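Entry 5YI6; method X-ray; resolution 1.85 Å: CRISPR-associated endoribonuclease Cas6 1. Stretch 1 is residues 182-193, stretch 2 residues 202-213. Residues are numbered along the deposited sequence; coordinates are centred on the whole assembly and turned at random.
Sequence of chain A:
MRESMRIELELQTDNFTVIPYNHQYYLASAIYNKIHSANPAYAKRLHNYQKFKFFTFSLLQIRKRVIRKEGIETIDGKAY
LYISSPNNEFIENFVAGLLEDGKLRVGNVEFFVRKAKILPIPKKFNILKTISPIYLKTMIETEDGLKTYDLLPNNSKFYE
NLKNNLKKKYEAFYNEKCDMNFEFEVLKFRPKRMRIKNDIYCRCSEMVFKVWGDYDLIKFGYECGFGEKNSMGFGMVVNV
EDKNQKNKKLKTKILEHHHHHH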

ATOM      1  N   PHE A 182     -12.560   7.106 -14.773  1.00 21.27           N
ATOM      2  CA  PHE A 182     -13.091   7.552 -13.498  1.00 22.21           C
ATOM      3  C   PHE A 182     -12.663   8.994 -13.301  1.00 24.07           C
ATOM      4  O   PHE A 182     -11.826   9.525 -14.042  1.00 23.42           O
ATOM      5  CB  PHE A 182     -12.624   6.644 -12.341  1.00 17.10           C
ATOM      6  CG  PHE A 182     -11.209   6.917 -11.876  1.00 17.86           C
ATOM      7  CD1 PHE A 182     -10.978   7.585 -10.678  1.00 23.36           C
ATOM      8  CD2 PHE A 182     -10.105   6.471 -12.611  1.00 19.82           C
ATOM      9  CE1 PHE A 182      -9.685   7.823 -10.234  1.00 23.07           C
ATOM     10  CE2 PHE A 182      -8.810   6.690 -12.154  1.00 19.65           C
ATOM     11  CZ  PHE A 182      -8.597   7.380 -10.978  1.00 21.98           C
ATOM     12  N   GLU A 183     -13.273   9.643 -12.301  1.00 19.28           N
ATOM     13  CA  GLU A 183     -12.930  11.003 -11.907  1.00 18.97           C
ATOM     14  C   GLU A 183     -12.905  11.057 -10.385  1.00 17.56           C
ATOM     15  O   GLU A 183     -13.369  10.134  -9.707  1.00 18.41           O
ATOM     16  CB  GLU A 183     -13.932  12.029 -12.462  1.00 22.07           C
ATOM     17  CG  GLU A 183     -14.219  11.878 -13.962  1.00 24.31           C
ATOM     18  CD  GLU A 183     -13.070  12.341 -14.857  1.00 25.34           C
ATOM     19  OE1 GLU A 183     -12.097  12.959 -14.358  1.00 22.36           O
ATOM     20  OE2 GLU A 183     -13.174  12.128 -16.087  1.00 25.15           O
ATOM     21  N   PHE A 184     -12.348  12.141  -9.857  1.00 23.66           N
ATOM     22  CA  PHE A 184     -12.277  12.255  -8.418  1.00 22.65           C
ATOM     23  C   PHE A 184     -12.204  13.706  -7.993  1.00 25.54           C
ATOM     24  O   PHE A 184     -11.892  14.604  -8.779  1.00 21.80           O
ATOM     25  CB  PHE A 184     -11.095  11.446  -7.844  1.00 17.74           C
ATOM     26  CG  PHE A 184      -9.730  11.927  -8.243  1.00 19.14           C
ATOM     27  CD1 PHE A 184      -8.976  12.730  -7.399  1.00 19.42           C
ATOM     28  CD2 PHE A 184      -9.149  11.482  -9.437  1.00 21.17           C
ATOM     29  CE1 PHE A 184      -7.668  13.129  -7.773  1.00 22.82           C
ATOM     30  CE2 PHE A 184      -7.863  11.859  -9.803  1.00 20.74           C
ATOM     31  CZ  PHE A 184      -7.106  12.686  -8.973  1.00 20.10           C
ATOM     32  N   GLU A 185     -12.472  13.918  -6.711  1.00 23.19           N
ATOM     33  CA  GLU A 185     -12.353  15.236  -6.115  1.00 20.84           C
ATOM     34  C   GLU A 185     -11.604  15.070  -4.806  1.00 20.11           C
ATOM     35  O   GLU A 185     -12.032  14.300  -3.935  1.00 23.53           O
ATOM     36  CB  GLU A 185     -13.715  15.881  -5.881  1.00 25.34           C
ATOM     37  CG  GLU A 185     -13.587  17.225  -5.188  1.00 38.13           C
ATOM     38  CD  GLU A 185     -14.933  17.832  -4.807  1.00 56.01           C
ATOM     39  OE1 GLU A 185     -15.985  17.256  -5.183  1.00 59.84           O
ATOM     40  OE2 GLU A 185     -14.929  18.885  -4.127  1.00 62.25           O
ATOM     41  N   VAL A 186     -10.495  15.782  -4.680  1.00 23.46           N
ATOM     42  CA  VAL A 186      -9.682  15.736  -3.471  1.00 29.19           C
ATOM     43  C   VAL A 186     -10.381  16.559  -2.400  1.00 28.05           C
ATOM     44  O   VAL A 186     -10.641  17.753  -2.588  1.00 24.97           O
ATOM     45  CB  VAL A 186      -8.264  16.265  -3.741  1.00 25.73           C
ATOM     46  CG1 VAL A 186      -7.404  16.236  -2.445  1.00 26.61           C
ATOM     47  CG2 VAL A 186      -7.620  15.460  -4.837  1.00 26.11           C
ATOM     48  N   LEU A 187     -10.687  15.925  -1.275  1.00 21.27           N
ATOM     49  CA  LEU A 187     -11.302  16.640  -0.168  1.00 25.04           C
ATOM     50  C   LEU A 187     -10.262  17.179   0.790  1.00 28.10           C
ATOM     51  O   LEU A 187     -10.468  18.243   1.389  1.00 31.28           O
ATOM     52  CB  LEU A 187     -12.253  15.725   0.598  1.00 25.72           C
ATOM     53  CG  LEU A 187     -13.323  15.077  -0.272  1.00 28.60           C
ATOM     54  CD1 LEU A 187     -14.193  14.212   0.564  1.00 24.57           C
ATOM     55  CD2 LEU A 187     -14.143  16.160  -0.991  1.00 31.40           C
ATOM     56  N   LYS A 188      -9.146  16.474   0.928  1.00 25.13           N
ATOM     57  CA  LYS A 188      -8.123  16.892   1.877  1.00 25.21           C
ATOM     58  C   LYS A 188      -6.826  16.185   1.522  1.00 25.27           C
ATOM     59  O   LYS A 188      -6.859  15.028   1.106  1.00 24.37           O
ATOM     60  CB  LYS A 188      -8.569  16.539   3.304  1.00 33.17           C
ATOM     61  CG  LYS A 188      -7.585  16.850   4.417  1.00 45.43           C
ATOM     62  CD  LYS A 188      -8.048  16.156   5.709  1.00 55.22           C
ATOM     63  CE  LYS A 188      -7.135  16.483   6.897  1.00 65.34           C
ATOM     64  NZ  LYS A 188      -7.696  16.018   8.205  1.00 63.98           N
ATOM     65  N   PHE A 189      -5.694  16.866   1.685  1.00 23.67           N
ATOM     66  CA  PHE A 189      -4.415  16.178   1.508  1.00 22.57           C
ATOM     67  C   PHE A 189      -3.343  16.833   2.362  1.00 25.80           C
ATOM     68  O   PHE A 189      -3.421  18.014   2.692  1.00 25.35           O
ATOM     69  CB  PHE A 189      -3.978  16.113   0.028  1.00 25.07           C
ATOM     70  CG  PHE A 189      -3.126  17.268  -0.427  1.00 29.99           C
ATOM     71  CD1 PHE A 189      -1.741  17.204  -0.345  1.00 31.04           C
ATOM     72  CD2 PHE A 189      -3.714  18.404  -0.963  1.00 37.04           C
ATOM     73  CE1 PHE A 189      -0.950  18.274  -0.778  1.00 31.96           C
ATOM     74  CE2 PHE A 189      -2.930  19.474  -1.399  1.00 34.54           C
ATOM     75  CZ  PHE A 189      -1.557  19.404  -1.312  1.00 33.40           C
ATOM     76  N   ARG A 190      -2.354  16.032   2.737  1.00 24.26           N
ATOM     77  CA  ARG A 190      -1.196  16.456   3.513  1.00 27.44           C
ATOM     78  C   ARG A 190       0.017  15.800   2.871  1.00 25.21           C
ATOM     79  O   ARG A 190       0.007  14.572   2.659  1.00 23.57           O
ATOM     80  CB  ARG A 190      -1.288  16.037   4.985  1.00 27.42           C
ATOM     81  CG  ARG A 190      -2.504  16.572   5.702  1.00 46.11           C
ATOM     82  CD  ARG A 190      -2.364  18.065   5.940  1.00 60.99           C
ATOM     83  NE  ARG A 190      -3.470  18.611   6.735  1.00 72.28           N
ATOM     84  CZ  ARG A 190      -4.606  19.092   6.230  1.00 77.96           C
ATOM     85  NH1 ARG A 190      -4.812  19.105   4.917  1.00 72.31           N
ATOM     86  NH2 ARG A 190      -5.539  19.566   7.042  1.00 84.72           N
ATOM     87  N   PRO A 191       1.081  16.541   2.587  1.00 23.12           N
ATOM     88  CA  PRO A 191       2.288  15.888   2.084  1.00 19.74           C
ATOM     89  C   PRO A 191       3.004  15.146   3.198  1.00 21.77           C
ATOM     90  O   PRO A 191       3.004  15.567   4.354  1.00 25.12           O
ATOM     91  CB  PRO A 191       3.134  17.058   1.566  1.00 26.47           C
ATOM     92  CG  PRO A 191       2.723  18.187   2.423  1.00 30.74           C
ATOM     93  CD  PRO A 191       1.236  18.004   2.641  1.00 29.84           C
ATOM     94  N   LYS A 192       3.631  14.027   2.840  1.00 19.89           N
ATOM     95  CA  LYS A 192       4.365  13.202   3.791  1.00 22.49           C
ATOM     96  C   LYS A 192       5.729  12.866   3.214  1.00 27.74           C
ATOM     97  O   LYS A 192       5.819  12.421   2.067  1.00 25.96           O
ATOM     98  CB  LYS A 192       3.617  11.899   4.102  1.00 26.06           C
ATOM     99  CG  LYS A 192       2.296  12.130   4.769  1.00 33.00           C
ATOM    100  CD  LYS A 192       2.553  12.618   6.196  1.00 40.96           C
ATOM    101  CE  LYS A 192       1.261  12.926   6.943  1.00 51.11           C
ATOM    102  NZ  LYS A 192       1.555  13.235   8.373  1.00 56.36           N
ATOM    103  N   ARG A 193       6.785  13.031   4.010  1.00 20.96           N
ATOM    104  CA  ARG A 193       8.130  12.712   3.544  1.00 24.36           C
ATOM    105  C   ARG A 193       8.439  11.248   3.837  1.00 25.51           C
ATOM    106  O   ARG A 193       8.313  10.799   4.983  1.00 28.81           O
ATOM    107  CB  ARG A 193       9.150  13.642   4.206  1.00 29.03           C
ATOM    108  CG  ARG A 193      10.581  13.427   3.736  1.00 37.23           C
ATOM    109  CD  ARG A 193      11.509  14.485   4.334  1.00 45.68           C
ATOM    110  NE  ARG A 193      12.923  14.227   4.056  1.00 50.59           N
ATOM    111  CZ  ARG A 193      13.736  13.578   4.886  1.00 54.97           C
ATOM    112  NH1 ARG A 193      13.274  13.127   6.048  1.00 57.41           N
ATOM    113  NH2 ARG A 193      15.012  13.395   4.562  1.00 59.03           N
ATOM    114  N   CYS A 202      11.084  10.992  -0.725  1.00 24.38           N
ATOM    115  CA  CYS A 202      10.126  11.558  -1.652  1.00 22.57           C
ATOM    116  C   CYS A 202       9.003  12.220  -0.876  1.00 25.50           C
ATOM    117  O   CYS A 202       8.856  12.027   0.330  1.00 30.94           O
ATOM    118  CB  CYS A 202       9.595  10.476  -2.601  1.00 26.47           C
ATOM    119  SG  CYS A 202       8.692   9.146  -1.743  1.00 32.04           S
ATOM    120  N   ARG A 203       8.211  13.021  -1.578  1.00 22.36           N
ATOM    121  CA  ARG A 203       6.995  13.603  -1.022  1.00 21.83           C
ATOM    122  C   ARG A 203       5.809  12.829  -1.590  1.00 23.00           C
ATOM    123  O   ARG A 203       5.686  12.703  -2.813  1.00 22.39           O
ATOM    124  CB  ARG A 203       6.899  15.089  -1.364  1.00 25.54           C
ATOM    125  CG  ARG A 203       8.036  15.882  -0.775  1.00 38.52           C
ATOM    126  CD  ARG A 203       8.062  17.339  -1.251  1.00 51.15           C
ATOM    127  NE  ARG A 203       6.961  18.124  -0.694  1.00 63.14           N
ATOM    128  CZ  ARG A 203       6.904  18.528   0.578  1.00 67.22           C
ATOM    129  NH1 ARG A 203       5.874  19.247   1.009  1.00 61.17           N
ATOM    130  NH2 ARG A 203       7.871  18.195   1.429  1.00 72.70           N
ATOM    131  N   CYS A 204       4.962  12.292  -0.702  1.00 18.11           N
ATOM    132  CA  CYS A 204       3.803  11.482  -1.043  1.00 16.78           C
ATOM    133  C   CYS A 204       2.566  12.177  -0.486  1.00 21.68           C
ATOM    134  O   CYS A 204       2.669  13.106   0.321  1.00 20.88           O
ATOM    135  CB  CYS A 204       3.942  10.060  -0.447  1.00 21.50           C
ATOM    136  SG  CYS A 204       5.274   9.156  -1.226  1.00 25.96           S
ATOM    137  N   SER A 205       1.387  11.749  -0.913  1.00 18.51           N
ATOM    138  CA  SER A 205       0.157  12.419  -0.498  1.00 19.87           C
ATOM    139  C   SER A 205      -0.655  11.522   0.425  1.00 20.39           C
ATOM    140  O   SER A 205      -1.078  10.448   0.010  1.00 17.27           O
ATOM    141  CB  SER A 205      -0.716  12.814  -1.693  1.00 24.37           C
ATOM    142  OG  SER A 205      -0.014  13.665  -2.594  1.00 27.86           O
ATOM    143  N   GLU A 206      -0.873  11.966   1.663  1.00 18.52           N
ATOM    144  CA  GLU A 206      -1.955  11.418   2.483  1.00 19.40           C
ATOM    145  C   GLU A 206      -3.230  12.146   2.080  1.00 23.31           C
ATOM    146  O   GLU A 206      -3.271  13.381   2.113  1.00 24.02           O
ATOM    147  CB  GLU A 206      -1.633  11.630   3.965  1.00 21.52           C
ATOM    148  CG  GLU A 206      -2.713  11.233   4.930  1.00 34.49           C
ATOM    149  CD  GLU A 206      -2.250  11.432   6.376  1.00 53.06           C
ATOM    150  OE1 GLU A 206      -2.691  12.411   7.019  1.00 52.01           O
ATOM    151  OE2 GLU A 206      -1.393  10.641   6.838  1.00 58.91           O
ATOM    152  N   MET A 207      -4.255  11.424   1.644  1.00 16.14           N
ATOM    153  CA  MET A 207      -5.376  12.196   1.114  1.00 21.26           C
ATOM    154  C   MET A 207      -6.699  11.464   1.246  1.00 22.40           C
ATOM    155  O   MET A 207      -6.768  10.238   1.412  1.00 21.25           O
ATOM    156  CB  MET A 207      -5.140  12.606  -0.348  1.00 26.06           C
ATOM    157  CG  MET A 207      -4.888  11.473  -1.270  1.00 26.75           C
ATOM    158  SD  MET A 207      -4.278  12.088  -2.885  1.00 31.41           S
ATOM    159  CE  MET A 207      -5.745  12.756  -3.543  1.00 22.92           C
ATOM    160  N   VAL A 208      -7.753  12.278   1.210  1.00 17.02           N
ATOM    161  CA  VAL A 208      -9.140  11.847   1.218  1.00 19.77           C
ATOM    162  C   VAL A 208      -9.777  12.406  -0.046  1.00 21.60           C
ATOM    163  O   VAL A 208      -9.629  13.609  -0.338  1.00 21.22           O
ATOM    164  CB  VAL A 208      -9.891  12.360   2.459  1.00 20.87           C
ATOM    165  CG1 VAL A 208     -11.306  11.822   2.449  1.00 21.70           C
ATOM    166  CG2 VAL A 208      -9.161  11.952   3.731  1.00 27.98           C
ATOM    167  N   PHE A 209     -10.500  11.545  -0.775  1.00 20.95           N
ATOM    168  CA  PHE A 209     -11.041  11.973  -2.065  1.00 18.54           C
ATOM    169  C   PHE A 209     -12.315  11.216  -2.392  1.00 25.00           C
ATOM    170  O   PHE A 209     -12.498  10.072  -1.988  1.00 21.00           O
ATOM    171  CB  PHE A 209     -10.010  11.838  -3.224  1.00 17.86           C
ATOM    172  CG  PHE A 209      -9.430  10.437  -3.444  1.00 18.51           C
ATOM    173  CD1 PHE A 209      -9.780   9.700  -4.572  1.00 20.35           C
ATOM    174  CD2 PHE A 209      -8.462   9.917  -2.586  1.00 21.13           C
ATOM    175  CE1 PHE A 209      -9.209   8.429  -4.816  1.00 22.51           C
ATOM    176  CE2 PHE A 209      -7.905   8.648  -2.807  1.00 24.83           C
ATOM    177  CZ  PHE A 209      -8.273   7.905  -3.935  1.00 19.43           C
ATOM    178  N   LYS A 210     -13.213  11.890  -3.104  1.00 17.58           N
ATOM    179  CA  LYS A 210     -14.423  11.285  -3.636  1.00 22.17           C
ATOM    180  C   LYS A 210     -14.125  10.756  -5.029  1.00 18.67           C
ATOM    181  O   LYS A 210     -13.363  11.376  -5.763  1.00 19.49           O
ATOM    182  CB  LYS A 210     -15.532  12.331  -3.735  1.00 29.16           C
ATOM    183  CG  LYS A 210     -16.182  12.674  -2.423  1.00 47.61           C
ATOM    184  CD  LYS A 210     -17.419  13.523  -2.643  1.00 55.73           C
ATOM    185  CE  LYS A 210     -17.041  14.982  -2.879  1.00 62.98           C
ATOM    186  NZ  LYS A 210     -16.763  15.331  -4.308  1.00 59.77           N
ATOM    187  N   VAL A 211     -14.746   9.639  -5.398  1.00 18.05           N
ATOM    188  CA  VAL A 211     -14.556   9.067  -6.731  1.00 21.18           C
ATOM    189  C   VAL A 211     -15.894   8.793  -7.385  1.00 19.76           C
ATOM    190  O   VAL A 211     -16.898   8.517  -6.720  1.00 20.78           O
ATOM    191  CB  VAL A 211     -13.740   7.752  -6.744  1.00 22.85           C
ATOM    192  CG1 VAL A 211     -12.309   8.004  -6.436  1.00 27.95           C
ATOM    193  CG2 VAL A 211     -14.374   6.699  -5.755  1.00 18.29           C
ATOM    194  N   TRP A 212     -15.891   8.824  -8.714  1.00 18.17           N
ATOM    195  CA  TRP A 212     -17.053   8.398  -9.467  1.00 20.33           C
ATOM    196  C   TRP A 212     -16.555   7.929 -10.840  1.00 20.88           C
ATOM    197  O   TRP A 212     -15.405   8.175 -11.226  1.00 21.65           O
ATOM    198  CB  TRP A 212     -18.105   9.530  -9.548  1.00 17.21           C
ATOM    199  CG  TRP A 212     -17.652  10.807 -10.237  1.00 19.81           C
ATOM    200  CD1 TRP A 212     -17.850  11.133 -11.555  1.00 20.08           C
ATOM    201  CD2 TRP A 212     -16.974  11.917  -9.655  1.00 22.27           C
ATOM    202  NE1 TRP A 212     -17.339  12.359 -11.822  1.00 21.83           N
ATOM    203  CE2 TRP A 212     -16.791  12.870 -10.676  1.00 25.47           C
ATOM    204  CE3 TRP A 212     -16.492  12.202  -8.364  1.00 21.10           C
ATOM    205  CZ2 TRP A 212     -16.167  14.080 -10.458  1.00 25.61           C
ATOM    206  CZ3 TRP A 212     -15.866  13.402  -8.148  1.00 24.21           C
ATOM    207  CH2 TRP A 212     -15.700  14.331  -9.196  1.00 24.32           C
ATOM    208  N   GLY A 213     -17.422   7.230 -11.568  1.00 21.17           N
ATOM    209  CA  GLY A 213     -17.054   6.660 -12.852  1.00 27.57           C
ATOM    210  C   GLY A 213     -17.256   5.159 -12.862  1.00 24.57           C
ATOM    211  O   GLY A 213     -18.151   4.630 -12.200  1.00 26.51           O
TER

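Residues 182-193 and 202-213 form neighbouring antiparallel strands, with their N-to-C directions at 153° and 1167 Å² buried between them. Backbone amides and carbonyls do most of the bonding. At one end Glu-183 N donates to Trp-212 O (2.8 Å) and Trp-212 N returns a bond to Glu-183 O (3.0 Å). The next reciprocal pair joins Glu-185 N to Lys-210 O (2.9 Å) and Lys-210 N to Glu-185 O (2.8 Å).

The ladder then slips by one residue. At this beta bulge, Leu-187 N and Lys-188 N converge on a single acceptor, Val-208 O, at 2.7 and 3.2 Å respectively, so the extra residue is accommodated without leaving either amide unpaired. Leu-187, with phi/psi of -92/-32, departs from extended geometry. Val-208 N answers to Lys-188 O (2.9 Å), and regular pairing resumes: Arg-190 N to Glu-206 O and Glu-206 N to Arg-190 O (both 2.9 Å), then Lys-192 N to Cys-204 O (2.8 Å) and Cys-204 N to Lys-192 O (2.9 Å). Pro-191 has no amide hydrogen to give, but it falls at a non-hydrogen-bonded position facing Ser-205, where the ladder requires none. Several carbonyls also receive CA-H contacts, among them Lys-210 O from Phe-184 CA (3.0 Å) and Glu-206 O from Phe-189 CA (3.1 Å).

The face carrying Phe-184, Val-186, Phe-209 and Val-211 is largely apolar. Phe-184 CB lies 3.9 Å from both Phe-209 CD1 and Val-211 CG1, and the two phenylalanine rings meet obliquely, with centroids 5.8 Å apart. Beyond them, Val-186 CG2 reaches Met-207 CE at 3.5 Å, and Phe-189 CB packs on Met-207 CB at 3.7 Å.

The other face is more polar. The Trp-212 indole lies against stretch 1, with Glu-183 CB over the face of its five-membered ring, 3.8 Å from the centroid. This CH-pi contact uses the aliphatic part of Glu-183, whose carboxylate oxygens are hydrogen-bonded outside the two stretches. Glu-185 and Lys-210 form a salt bridge, but the modelled OE1-NZ separation of 2.3 Å is too short, leaving the positions of both atoms less certain. Leu-187 CD2 also approaches Lys-210 CE (3.7 Å), adding an apolar contact to the lysine's aliphatic chain. Lys-192 NZ and Glu-206 OE2 are 4.2 Å apart, close enough for electrostatic attraction but beyond a salt bridge. Arg-190 instead turns to its own strand, where NH1 donates to Phe-189 O at 2.8 Å.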